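Local coordinates for protein glycerophosphoryl diester phosphodiesterase (Agrobacterium tumefaciens str. C58, PDB 3KS6) that belongs to the glycerophosphoryl diester phosphodiesterase family, a group of TIM-barrel proteins, and holds a magnesium ion, at residues F23-T26 and A27-L31. Residues are numbered along the deposited sequence; the frame is centred on the assembly and turned at random.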
loop_
_atom_site.group_PDB
_atom_site.type_symbol
_atom_site.label_atom_id
_atom_site.label_comp_id
_atom_site.label_asym_id
_atom_site.label_seq_id
_atom_site.Cartn_x
_atom_site.Cartn_y
_atom_site.Cartn_z
ATOM N N PHE A 23 -2.872 -3.224 -12.452
ATOM C CA PHE A 23 -3.212 -1.843 -12.168
ATOM C C PHE A 23 -4.352 -1.314 -13.078
ATOM O O PHE A 23 -5.154 -0.480 -12.652
ATOM C CB PHE A 23 -1.984 -0.951 -12.245
ATOM C CG PHE A 23 -0.990 -1.172 -11.138
ATOM C CD1 PHE A 23 -1.354 -0.982 -9.812
ATOM C CD2 PHE A 23 0.339 -1.487 -11.413
ATOM C CE1 PHE A 23 -0.457 -1.159 -8.789
ATOM C CE2 PHE A 23 1.237 -1.648 -10.368
ATOM C CZ PHE A 23 0.833 -1.467 -9.055
ATOM N N THR A 24 -4.413 -1.832 -14.300
ATOM C CA THR A 24 -5.425 -1.440 -15.279
ATOM C C THR A 24 -6.761 -2.021 -14.857
ATOM O O THR A 24 -7.763 -1.298 -14.801
ATOM C CB THR A 24 -5.008 -1.888 -16.729
ATOM O OG1 THR A 24 -3.776 -1.249 -17.078
ATOM C CG2 THR A 24 -6.048 -1.472 -17.782
ATOM N N ALA A 25 -6.769 -3.298 -14.496
ATOM C CA ALA A 25 -7.991 -3.969 -14.099
ATOM C C ALA A 25 -8.507 -3.334 -12.815
ATOM O O ALA A 25 -9.695 -3.053 -12.684
ATOM C CB ALA A 25 -7.771 -5.500 -13.921
ATOM N N THR A 26 -7.606 -3.056 -11.877
ATOM C CA THR A 26 -8.007 -2.429 -10.611
ATOM C C THR A 26 -8.682 -1.053 -10.792
ATOM O O THR A 26 -9.671 -0.742 -10.106
ATOM C CB THR A 26 -6.784 -2.280 -9.678
ATOM O OG1 THR A 26 -6.388 -3.591 -9.211
ATOM C CG2 THR A 26 -7.152 -1.428 -8.469
ATOM N N ALA A 27 -8.164 -0.253 -11.726
ATOM C CA ALA A 27 -8.696 1.092 -12.007
ATOM C C ALA A 27 -10.163 1.063 -12.397
ATOM O O ALA A 27 -10.881 2.058 -12.177
ATOM C CB ALA A 27 -7.897 1.776 -13.092
ATOM N N ALA A 28 -10.595 -0.059 -12.955
ATOM C CA ALA A 28 -12.002 -0.268 -13.398
ATOM C C ALA A 28 -12.922 -0.971 -12.397
ATOM O O ALA A 28 -14.124 -1.159 -12.672
ATOM C CB ALA A 28 -11.976 -1.060 -14.715
HETATM N N MSE A 29 -12.400 -1.361 -11.229
HETATM C CA MSE A 29 -13.205 -2.087 -10.227
HETATM C C MSE A 29 -13.923 -1.194 -9.248
HETATM O O MSE A 29 -13.519 -0.056 -9.019
HETATM C CB MSE A 29 -12.341 -3.064 -9.433
HETATM C CG MSE A 29 -11.873 -4.202 -10.261
HETATM SE SE MSE A 29 -10.769 -5.390 -9.116
HETATM C CE MSE A 29 -9.742 -5.985 -10.555
ATOM N N ALA A 30 -14.988 -1.729 -8.656
ATOM C CA ALA A 30 -15.783 -1.016 -7.693
ATOM C C ALA A 30 -15.167 -1.160 -6.312
ATOM O O ALA A 30 -15.766 -1.767 -5.424
ATOM C CB ALA A 30 -17.221 -1.568 -7.689
ATOM N N LEU A 31 -13.963 -0.603 -6.161
ATOM C CA LEU A 31 -13.234 -0.559 -4.899
ATOM C C LEU A 31 -12.673 0.847 -4.804
ATOM O O LEU A 31 -12.810 1.637 -5.733
ATOM C CB LEU A 31 -12.173 -1.679 -4.769
ATOM C CG LEU A 31 -11.217 -1.934 -5.941
ATOM C CD1 LEU A 31 -10.393 -0.694 -6.317
ATOM C CD2 LEU A 31 -10.326 -3.166 -5.659
#
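Met29, a selenomethionine, folds its side chain back along the C-terminal turn of helix 20-27 and brings its methyl CE to 3.9 Å from Ala25 CB. On the way CG passes Ala25 O at 3.5 Å, with Thr26 O a little farther from it. Its torsions explain the reach: CG stands beside the backbone N, anti to the carbonyl carbon (chi1 -69°), and the chain is extended beyond it. Farther along, Leu31 comes back to the same helix end. Its CD1 meets Thr26 CG2 at 4.0 Å, the two side chains crossing at about a right angle, and the same methyl lies 3.9 Å from Thr26 O.

Three backbone bonds set up these contacts. Ala27 N still makes the i to i-4 bond of an alpha helix, to Phe23 O at 3.2 Å. After it the spacing shortens: Ala28 N donates to Ala25 O at 3.1 Å and Met29 N to Thr26 O at 3.0 Å, both i to i-3. At Met29 the backbone becomes extended, and an inverse gamma turn centred on Ala30 leads to Leu31.

Outside the turn, Thr26 OG1 is hydrogen-bonded to Ser7 OG and to Gly22 O within its own helix. Met29 and Leu31 both pack on Pro234 and Ile238 of helix 234-249, while Met29 and Ala25 share Phe15. Beyond Leu31 the chain enters strand 33-40, which runs parallel to strand 4-8 and carries Glu35 and Asp37, two of the residues of the magnesium site. A helix that passes from i-4 to i-3 bonds at its C-terminal end and then leads into a parallel strand forms here the helix-to-strand half of a beta-alpha-beta crossover (strand 4-8, helix 20-27, strand 33-40), the repeating connection of a TIM barrel.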